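Local coordinates for antigen MTB48, Mycobacterial protein (Mycobacterium smegmatis, PDB 4WJ1) that is exported through the ESX-1 type VII secretion system and probably takes part in DNA conjugation, at least in the recipient strain, at residues A[8-13]-A[83-88]; A[33-38]-A[44-49]; A[155-160]-A[223-228]. All coordinates share one frame; numbering follows the deposited sequence.

Contact 1 (A[8-13]-A[83-88])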
loop_
_atom_site.group_PDB
_atom_site.type_symbol
_atom_site.label_atom_id
_atom_site.label_comp_id
_atom_site.label_asym_id
_atom_site.label_seq_id
_atom_site.Cartn_x
_atom_site.Cartn_y
_atom_site.Cartn_z
ATOM N N LEU A 8 20.379 -20.730 24.507
ATOM C CA LEU A 8 19.727 -21.141 23.278
ATOM C C LEU A 8 18.738 -22.295 23.505
ATOM O O LEU A 8 19.125 -23.398 23.900
ATOM C CB LEU A 8 20.771 -21.538 22.235
ATOM C CG LEU A 8 20.210 -22.152 20.947
ATOM C CD1 LEU A 8 19.171 -21.238 20.284
ATOM C CD2 LEU A 8 21.326 -22.468 19.966
ATOM N N GLN A 9 17.458 -22.006 23.270
ATOM C CA GLN A 9 16.387 -23.002 23.267
ATOM C C GLN A 9 15.671 -22.919 21.936
ATOM O O GLN A 9 15.467 -21.819 21.404
ATOM C CB GLN A 9 15.365 -22.770 24.395
ATOM C CG GLN A 9 15.932 -22.569 25.773
ATOM C CD GLN A 9 16.557 -23.829 26.318
ATOM O OE1 GLN A 9 16.028 -24.929 26.128
ATOM N NE2 GLN A 9 17.695 -23.683 26.994
ATOM N N TYR A 10 15.262 -24.062 21.403
ATOM C CA TYR A 10 14.444 -24.072 20.190
ATOM C C TYR A 10 13.552 -25.283 20.167
ATOM O O TYR A 10 13.916 -26.332 20.673
ATOM C CB TYR A 10 15.319 -24.077 18.947
ATOM C CG TYR A 10 16.458 -25.045 19.095
ATOM C CD1 TYR A 10 16.284 -26.397 18.832
ATOM C CD2 TYR A 10 17.701 -24.613 19.531
ATOM C CE1 TYR A 10 17.318 -27.290 18.991
ATOM C CE2 TYR A 10 18.749 -25.498 19.688
ATOM C CZ TYR A 10 18.553 -26.832 19.420
ATOM O OH TYR A 10 19.604 -27.705 19.579
ATOM N N GLU A 11 12.379 -25.139 19.578
ATOM C CA GLU A 11 11.591 -26.301 19.224
ATOM C C GLU A 11 11.403 -26.244 17.728
ATOM O O GLU A 11 10.797 -25.301 17.208
ATOM C CB GLU A 11 10.275 -26.325 19.985
ATOM C CG GLU A 11 10.460 -26.835 21.410
ATOM C CD GLU A 11 9.469 -26.238 22.394
ATOM O OE1 GLU A 11 8.397 -25.769 21.951
ATOM O OE2 GLU A 11 9.770 -26.235 23.613
ATOM N N LEU A 12 11.970 -27.225 17.033
ATOM C CA LEU A 12 12.017 -27.174 15.572
ATOM C C LEU A 12 10.624 -27.059 14.916
ATOM O O LEU A 12 10.456 -26.263 13.994
ATOM C CB LEU A 12 12.773 -28.387 15.035
ATOM C CG LEU A 12 14.217 -28.479 15.553
ATOM C CD1 LEU A 12 14.843 -29.808 15.175
ATOM C CD2 LEU A 12 15.063 -27.308 15.022
ATOM N N PRO A 13 9.624 -27.834 15.386
ATOM C CA PRO A 13 8.299 -27.617 14.783
ATOM C C PRO A 13 7.783 -26.198 14.987
ATOM O O PRO A 13 7.169 -25.643 14.080
ATOM C CB PRO A 13 7.402 -28.619 15.518
ATOM C CG PRO A 13 8.340 -29.696 15.966
ATOM C CD PRO A 13 9.632 -29.004 16.291
ATOM N N LYS A 83 21.454 -29.524 13.007
ATOM C CA LYS A 83 22.808 -30.051 12.994
ATOM C C LYS A 83 23.352 -30.091 14.409
ATOM O O LYS A 83 24.030 -31.044 14.797
ATOM C CB LYS A 83 23.718 -29.222 12.089
ATOM C CG LYS A 83 23.810 -29.769 10.661
ATOM C CD LYS A 83 25.035 -30.685 10.498
ATOM C CE LYS A 83 25.419 -30.879 9.025
ATOM N NZ LYS A 83 26.743 -31.557 8.861
ATOM N N ILE A 84 23.036 -29.065 15.189
ATOM C CA ILE A 84 23.492 -28.998 16.573
ATOM C C ILE A 84 22.915 -30.179 17.337
ATOM O O ILE A 84 23.614 -30.830 18.118
ATOM C CB ILE A 84 23.096 -27.656 17.221
ATOM C CG1 ILE A 84 24.082 -26.576 16.787
ATOM C CG2 ILE A 84 23.053 -27.748 18.725
ATOM C CD1 ILE A 84 23.625 -25.162 17.083
ATOM N N GLU A 85 21.654 -30.478 17.058
ATOM C CA GLU A 85 20.950 -31.573 17.704
ATOM C C GLU A 85 21.581 -32.913 17.367
ATOM O O GLU A 85 21.706 -33.782 18.234
ATOM C CB GLU A 85 19.472 -31.563 17.298
ATOM C CG GLU A 85 18.514 -31.868 18.439
ATOM C CD GLU A 85 18.725 -30.946 19.621
ATOM O OE1 GLU A 85 18.877 -29.738 19.389
ATOM O OE2 GLU A 85 18.768 -31.421 20.778
ATOM N N GLU A 86 21.991 -33.087 16.115
ATOM C CA GLU A 86 22.653 -34.331 15.721
ATOM C C GLU A 86 24.003 -34.476 16.412
ATOM O O GLU A 86 24.344 -35.564 16.868
ATOM C CB GLU A 86 22.832 -34.409 14.209
ATOM C CG GLU A 86 21.518 -34.520 13.456
ATOM C CD GLU A 86 21.644 -34.176 11.976
ATOM O OE1 GLU A 86 22.793 -34.086 11.474
ATOM O OE2 GLU A 86 20.589 -33.990 11.324
ATOM N N GLN A 87 24.757 -33.381 16.498
ATOM C CA GLN A 87 26.076 -33.410 17.129
ATOM C C GLN A 87 25.974 -33.767 18.592
ATOM O O GLN A 87 26.729 -34.599 19.083
ATOM C CB GLN A 87 26.784 -32.066 17.002
ATOM C CG GLN A 87 27.104 -31.659 15.585
ATOM C CD GLN A 87 27.633 -30.242 15.511
ATOM O OE1 GLN A 87 27.574 -29.497 16.493
ATOM N NE2 GLN A 87 28.154 -29.861 14.347
ATOM N N LYS A 88 25.045 -33.126 19.289
ATOM C CA LYS A 88 24.850 -33.386 20.702
ATOM C C LYS A 88 24.514 -34.853 20.929
ATOM O O LYS A 88 25.041 -35.472 21.841
ATOM C CB LYS A 88 23.748 -32.498 21.268
ATOM C CG LYS A 88 24.124 -31.032 21.394
ATOM C CD LYS A 88 22.954 -30.207 21.943
ATOM C CE LYS A 88 22.451 -30.785 23.267
ATOM N NZ LYS A 88 21.160 -30.175 23.718
#

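Contact 2 (A[33-38]-A[44-49])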
loop_
_atom_site.group_PDB
_atom_site.type_symbol
_atom_site.label_atom_id
_atom_site.label_comp_id
_atom_site.label_asym_id
_atom_site.label_seq_id
_atom_site.Cartn_x
_atom_site.Cartn_y
_atom_site.Cartn_z
ATOM N N ALA A 33 -9.295 1.815 -11.260
ATOM C CA ALA A 33 -10.367 2.793 -11.305
ATOM C C ALA A 33 -10.264 3.577 -12.596
ATOM O O ALA A 33 -9.190 3.604 -13.197
ATOM C CB ALA A 33 -10.286 3.728 -10.116
ATOM N N THR A 34 -11.366 4.209 -13.020
ATOM C CA THR A 34 -11.311 5.140 -14.140
ATOM C C THR A 34 -11.695 6.576 -13.727
ATOM O O THR A 34 -12.381 6.771 -12.723
ATOM C CB THR A 34 -12.214 4.667 -15.280
ATOM O OG1 THR A 34 -13.561 4.571 -14.818
ATOM C CG2 THR A 34 -11.769 3.310 -15.762
ATOM N N LYS A 35 -11.198 7.562 -14.482
ATOM C CA LYS A 35 -11.572 8.989 -14.373
ATOM C C LYS A 35 -13.069 9.225 -14.490
ATOM O O LYS A 35 -13.703 8.625 -15.344
ATOM C CB LYS A 35 -10.934 9.813 -15.498
ATOM C CG LYS A 35 -9.508 10.132 -15.339
ATOM C CD LYS A 35 -8.824 10.141 -16.689
ATOM C CE LYS A 35 -9.485 11.112 -17.609
ATOM N NZ LYS A 35 -8.658 11.299 -18.834
ATOM N N PRO A 36 -13.620 10.151 -13.692
ATOM C CA PRO A 36 -15.038 10.526 -13.794
ATOM C C PRO A 36 -15.327 11.314 -15.064
ATOM O O PRO A 36 -16.414 11.209 -15.602
ATOM C CB PRO A 36 -15.281 11.399 -12.556
ATOM C CG PRO A 36 -14.039 11.302 -11.728
ATOM C CD PRO A 36 -12.928 10.849 -12.596
ATOM N N ASP A 37 -14.357 12.087 -15.538
ATOM C CA ASP A 37 -14.557 12.937 -16.707
ATOM C C ASP A 37 -13.207 13.324 -17.290
ATOM O O ASP A 37 -12.169 12.942 -16.759
ATOM C CB ASP A 37 -15.356 14.190 -16.338
ATOM C CG ASP A 37 -14.690 15.004 -15.225
ATOM O OD1 ASP A 37 -13.582 15.545 -15.457
ATOM O OD2 ASP A 37 -15.275 15.106 -14.117
ATOM N N GLU A 38 -13.223 14.109 -18.360
ATOM C CA GLU A 38 -12.004 14.436 -19.101
ATOM C C GLU A 38 -11.457 15.831 -18.805
ATOM O O GLU A 38 -10.601 16.316 -19.533
ATOM C CB GLU A 38 -12.255 14.313 -20.606
ATOM C CG GLU A 38 -12.551 12.916 -21.077
ATOM C CD GLU A 38 -11.358 12.005 -20.922
ATOM O OE1 GLU A 38 -10.248 12.425 -21.301
ATOM O OE2 GLU A 38 -11.525 10.876 -20.414
ATOM N N SER A 44 -5.543 15.206 -13.717
ATOM C CA SER A 44 -4.343 15.461 -12.956
ATOM C C SER A 44 -4.463 14.775 -11.618
ATOM O O SER A 44 -3.601 13.979 -11.251
ATOM C CB SER A 44 -4.115 16.954 -12.776
ATOM O OG SER A 44 -3.106 17.167 -11.801
ATOM N N VAL A 45 -5.544 15.073 -10.898
ATOM C CA VAL A 45 -5.771 14.466 -9.591
ATOM C C VAL A 45 -5.853 12.948 -9.732
ATOM O O VAL A 45 -5.237 12.215 -8.971
ATOM C CB VAL A 45 -7.043 15.009 -8.930
ATOM C CG1 VAL A 45 -7.378 14.216 -7.677
ATOM C CG2 VAL A 45 -6.860 16.475 -8.589
ATOM N N TYR A 46 -6.581 12.485 -10.736
ATOM C CA TYR A 46 -6.677 11.054 -11.006
ATOM C C TYR A 46 -5.325 10.360 -11.177
ATOM O O TYR A 46 -5.074 9.319 -10.580
ATOM C CB TYR A 46 -7.501 10.813 -12.255
ATOM C CG TYR A 46 -7.486 9.393 -12.721
ATOM C CD1 TYR A 46 -8.282 8.423 -12.096
ATOM C CD2 TYR A 46 -6.706 9.014 -13.806
ATOM C CE1 TYR A 46 -8.288 7.109 -12.538
ATOM C CE2 TYR A 46 -6.688 7.707 -14.245
ATOM C CZ TYR A 46 -7.485 6.761 -13.617
ATOM O OH TYR A 46 -7.461 5.465 -14.068
ATOM N N SER A 47 -4.470 10.922 -12.017
ATOM C CA SER A 47 -3.220 10.273 -12.325
ATOM C C SER A 47 -2.337 10.249 -11.075
ATOM O O SER A 47 -1.504 9.352 -10.913
ATOM C CB SER A 47 -2.516 10.973 -13.484
ATOM O OG SER A 47 -2.155 12.287 -13.115
ATOM N N LYS A 48 -2.539 11.219 -10.185
ATOM C CA LYS A 48 -1.817 11.242 -8.907
ATOM C C LYS A 48 -2.260 10.085 -8.031
ATOM O O LYS A 48 -1.431 9.327 -7.532
ATOM C CB LYS A 48 -2.031 12.572 -8.175
ATOM C CG LYS A 48 -1.353 13.739 -8.874
ATOM C CD LYS A 48 -1.391 15.025 -8.073
ATOM C CE LYS A 48 -0.672 16.135 -8.834
ATOM N NZ LYS A 48 -0.599 17.403 -8.063
ATOM N N LEU A 49 -3.569 9.935 -7.853
ATOM C CA LEU A 49 -4.082 8.852 -7.034
ATOM C C LEU A 49 -3.675 7.497 -7.587
ATOM O O LEU A 49 -3.360 6.593 -6.826
ATOM C CB LEU A 49 -5.596 8.923 -6.918
ATOM C CG LEU A 49 -6.103 10.092 -6.086
ATOM C CD1 LEU A 49 -7.621 10.251 -6.256
ATOM C CD2 LEU A 49 -5.742 9.900 -4.629
#

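Contact 3 (A[155-160]-A[223-228])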
loop_
_atom_site.group_PDB
_atom_site.type_symbol
_atom_site.label_atom_id
_atom_site.label_comp_id
_atom_site.label_asym_id
_atom_site.label_seq_id
_atom_site.Cartn_x
_atom_site.Cartn_y
_atom_site.Cartn_z
ATOM N N SER A 155 -16.625 4.871 -10.069
ATOM C CA SER A 155 -15.390 4.090 -10.133
ATOM C C SER A 155 -14.427 4.554 -9.041
ATOM O O SER A 155 -13.967 3.757 -8.222
ATOM C CB SER A 155 -14.728 4.203 -11.506
ATOM O OG SER A 155 -13.550 3.407 -11.561
HETATM N N MSE A 156 -14.167 5.858 -9.023
HETATM C CA MSE A 156 -13.315 6.464 -8.019
HETATM C C MSE A 156 -13.832 6.206 -6.616
HETATM O O MSE A 156 -13.053 5.916 -5.709
HETATM C CB MSE A 156 -13.171 7.964 -8.279
HETATM C CG MSE A 156 -12.213 8.259 -9.428
HETATM SE SE MSE A 156 -10.446 7.433 -9.177
HETATM C CE MSE A 156 -10.114 7.941 -7.349
ATOM N N LYS A 157 -15.144 6.266 -6.435
ATOM C CA LYS A 157 -15.708 6.017 -5.112
ATOM C C LYS A 157 -15.509 4.563 -4.702
ATOM O O LYS A 157 -15.271 4.275 -3.540
ATOM C CB LYS A 157 -17.186 6.395 -5.068
ATOM C CG LYS A 157 -17.401 7.903 -4.948
ATOM C CD LYS A 157 -18.822 8.323 -5.288
ATOM C CE LYS A 157 -19.007 9.818 -5.058
ATOM N NZ LYS A 157 -20.210 10.354 -5.774
ATOM N N TYR A 158 -15.572 3.642 -5.653
ATOM C CA TYR A 158 -15.362 2.250 -5.307
ATOM C C TYR A 158 -13.877 2.004 -4.955
ATOM O O TYR A 158 -13.550 1.261 -4.031
ATOM C CB TYR A 158 -15.794 1.350 -6.445
ATOM C CG TYR A 158 -15.831 -0.086 -6.039
ATOM C CD1 TYR A 158 -16.394 -0.456 -4.830
ATOM C CD2 TYR A 158 -15.304 -1.082 -6.860
ATOM C CE1 TYR A 158 -16.429 -1.780 -4.438
ATOM C CE2 TYR A 158 -15.330 -2.406 -6.476
ATOM C CZ TYR A 158 -15.903 -2.750 -5.265
ATOM O OH TYR A 158 -15.942 -4.071 -4.881
ATOM N N PHE A 159 -13.006 2.631 -5.738
ATOM C CA PHE A 159 -11.578 2.645 -5.527
ATOM C C PHE A 159 -11.303 3.133 -4.118
ATOM O O PHE A 159 -10.556 2.507 -3.368
ATOM C CB PHE A 159 -10.929 3.537 -6.600
ATOM C CG PHE A 159 -9.474 3.925 -6.336
ATOM C CD1 PHE A 159 -9.162 5.052 -5.590
ATOM C CD2 PHE A 159 -8.433 3.211 -6.920
ATOM C CE1 PHE A 159 -7.846 5.434 -5.396
ATOM C CE2 PHE A 159 -7.113 3.582 -6.725
ATOM C CZ PHE A 159 -6.817 4.694 -5.957
ATOM N N ARG A 160 -11.951 4.234 -3.750
ATOM C CA ARG A 160 -11.800 4.785 -2.415
ATOM C C ARG A 160 -12.225 3.762 -1.369
ATOM O O ARG A 160 -11.509 3.514 -0.413
ATOM C CB ARG A 160 -12.608 6.072 -2.271
ATOM C CG ARG A 160 -12.458 6.770 -0.933
ATOM C CD ARG A 160 -13.495 6.299 0.081
ATOM N NE ARG A 160 -14.827 6.208 -0.506
ATOM C CZ ARG A 160 -15.654 7.241 -0.627
ATOM N NH1 ARG A 160 -15.270 8.442 -0.205
ATOM N NH2 ARG A 160 -16.857 7.079 -1.173
ATOM N N ALA A 223 -14.934 16.634 -3.893
ATOM C CA ALA A 223 -14.768 17.830 -4.710
ATOM C C ALA A 223 -15.491 17.677 -6.038
ATOM O O ALA A 223 -16.024 18.638 -6.585
ATOM C CB ALA A 223 -13.318 18.117 -4.944
ATOM N N HIS A 224 -15.512 16.458 -6.552
ATOM C CA HIS A 224 -16.137 16.220 -7.827
ATOM C C HIS A 224 -17.664 16.290 -7.699
ATOM O O HIS A 224 -18.332 16.851 -8.563
ATOM C CB HIS A 224 -15.702 14.871 -8.394
ATOM C CG HIS A 224 -16.141 14.656 -9.801
ATOM N ND1 HIS A 224 -17.367 14.104 -10.122
ATOM C CD2 HIS A 224 -15.547 14.949 -10.981
ATOM C CE1 HIS A 224 -17.491 14.047 -11.430
ATOM N NE2 HIS A 224 -16.400 14.558 -11.982
ATOM N N ASP A 225 -18.191 15.702 -6.623
ATOM C CA ASP A 225 -19.596 15.829 -6.249
ATOM C C ASP A 225 -20.016 17.294 -6.235
ATOM O O ASP A 225 -21.026 17.677 -6.834
ATOM C CB ASP A 225 -19.850 15.211 -4.867
ATOM C CG ASP A 225 -19.927 13.682 -4.899
ATOM O OD1 ASP A 225 -19.820 13.077 -5.987
ATOM O OD2 ASP A 225 -20.104 13.081 -3.822
ATOM N N LYS A 226 -19.228 18.111 -5.551
ATOM C CA LYS A 226 -19.510 19.539 -5.445
ATOM C C LYS A 226 -19.428 20.216 -6.818
ATOM O O LYS A 226 -20.171 21.158 -7.100
ATOM C CB LYS A 226 -18.541 20.182 -4.457
ATOM C CG LYS A 226 -18.875 21.597 -4.014
ATOM C CD LYS A 226 -18.185 21.897 -2.679
ATOM C CE LYS A 226 -17.513 23.270 -2.665
ATOM N NZ LYS A 226 -16.286 23.287 -1.784
ATOM N N LEU A 227 -18.534 19.727 -7.673
ATOM C CA LEU A 227 -18.381 20.297 -9.003
ATOM C C LEU A 227 -19.650 20.024 -9.806
ATOM O O LEU A 227 -20.219 20.913 -10.429
ATOM C CB LEU A 227 -17.162 19.712 -9.710
ATOM C CG LEU A 227 -17.122 20.026 -11.203
ATOM C CD1 LEU A 227 -16.788 21.488 -11.437
ATOM C CD2 LEU A 227 -16.165 19.109 -11.933
ATOM N N VAL A 228 -20.106 18.783 -9.764
ATOM C CA VAL A 228 -21.305 18.400 -10.480
ATOM C C VAL A 228 -22.522 19.181 -9.969
ATOM O O VAL A 228 -23.362 19.621 -10.749
ATOM C CB VAL A 228 -21.538 16.896 -10.360
ATOM C CG1 VAL A 228 -22.941 16.523 -10.852
ATOM C CG2 VAL A 228 -20.467 16.165 -11.144
#

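Contact 1 (A[8-13]-A[83-88])
Tyr-10 reaches from the loop ahead of helix 12-22 to helix 40-96, where its OH lies 3.6 Å from CG2 of Ile-84. That methyl branch stands anti to the backbone N of Ile-84 and faces the end of the phenol. Glu-85 comes from the opposite direction, but the modelled 2.2 Å between Tyr-10 OH and Glu-85 OE1 is too short to be trusted. A phenol-carboxylate pairing therefore remains doubtful, and the placing of OE1 at the ring edge, in its plane, holds only as modelled. OE2 of Glu-85 has a long ion pair with Lys-88 NZ at 4.0 Å, nearly a turn onward in the same helix. Further out, the Tyr-10 ring stacks with that of Tyr-81, which Leu-8 and Leu-12 also touch, and it meets Trp-184 in the loop before helix 187-230. Gln-9 adds a backbone hydrogen bond to the adjoining Ala-185. Tyr-81 and Glu-85 are spaced as in a YxxxD/E secretion motif, and Trp-184 begins a WxG sequence. The N-terminal segment thus packs where these two signatures come together, a composite site probably related to export, as in PE-PPE pairs of type VII systems.

Contact 2 (A[33-38]-A[44-49])
The extended chain through Ala-33, Thr-34 and Lys-35 passes beside segment 44-49 of helix 40-96, coming nearest where the CA of Lys-35 lies 6.3 Å from the CA of Tyr-46. Tyr-46 makes the contacts from the helix side. With CG anti to the backbone N (chi1 172°), its ring reaches out to the loop and OH donates to the carbonyl O of Ala-33 at 2.7 Å. The C=O...OH angle is 137°, and the donor is tilted 35° from the carbonyl plane. The Lys-35 and Tyr-46 side chains cross at about a right angle. CG of Lys-35 sits over one face, 3.6 Å from the ring centroid of Tyr-46, in a CH-pi contact offset toward the rim. Ring atom CE1 of Tyr-46 lies against the peptide, 3.5 Å from Lys-35 N. Bends at chi2 and chi3 then lead the Lys-35 ammonium away from the helix to Glu-38, where NZ meets OE1 at 3.1 Å from above the carboxylate plane. Ala-33 also packs on Met-156 and Phe-159 of helix 154-178. One phenol therefore ties down the carbonyl of buried Ala-33 while its ring carries the first methylenes of a lysine, whose charge is met within the loop itself.

Contact 3 (A[155-160]-A[223-228])
Lys-157 and Asp-225 approach from opposite directions and make the direct link between these two helical segments. Beyond CG the lysine chain is fully extended, so that it spans the distance from helix 154-178 and delivers NZ to the aspartate. There NZ donates to OD1 of Asp-225 at 2.8 Å, a salt bridge that uses the syn lone pair of OD1, on the side of the other oxygen. Lys-157 NZ also comes within 3.4 Å of Asp-225 OD2, so the ammonium sits before both oxygens but nearer to one. The methylene CE follows close behind, 3.5 Å from OD1 of Asp-225. Each CB points toward the facing helix, and in both residues CG continues anti to the carbonyl carbon, which carries the two charged groups into the gap between the helices. The ammonium is shared between Asp-225 and the backbone O of Gln-152, just ahead of its own helix; the bond to Gln-152 is the stronger of the two and should help fix the position of NZ. The two segments run in roughly antiparallel directions, belonging to a helical hairpin of the PPE domain formed by helices 154-178 and 187-230. Along this interface Lys-157 also touches Val-221, and Arg-160, about one turn on, bonds through NH1 to Thr-218 OG1. Beside the salt bridge, the buried selenomethionine Met-156 turns instead to Phe-220 and the PE helix 40-96, while His-224 directs NE2 to OD2 of Asp-37 in the loop before that helix.

Contacts 1 and 2 both use helix 40-96 but lie toward different ends of it, with centres about 56 Å apart and nearest atoms about 40 Å apart. Contact 3 is just as remote from contact 1, about 58 Å between centres, on the other side of the chain's centre. Contacts 2 and 3, by contrast, have centres about 10 Å apart and join directly: Asp-37 OD2 meets His-224 NE2 at 2.5 Å and Thr-34 N meets Ser-155 OG at 2.7 Å, both probable hydrogen bonds. These two contacts thus mark a PE-PPE junction on one side of the chain's centre, whereas contact 1, its centre about 38 Å out on the opposite side, lies near the putative export signatures.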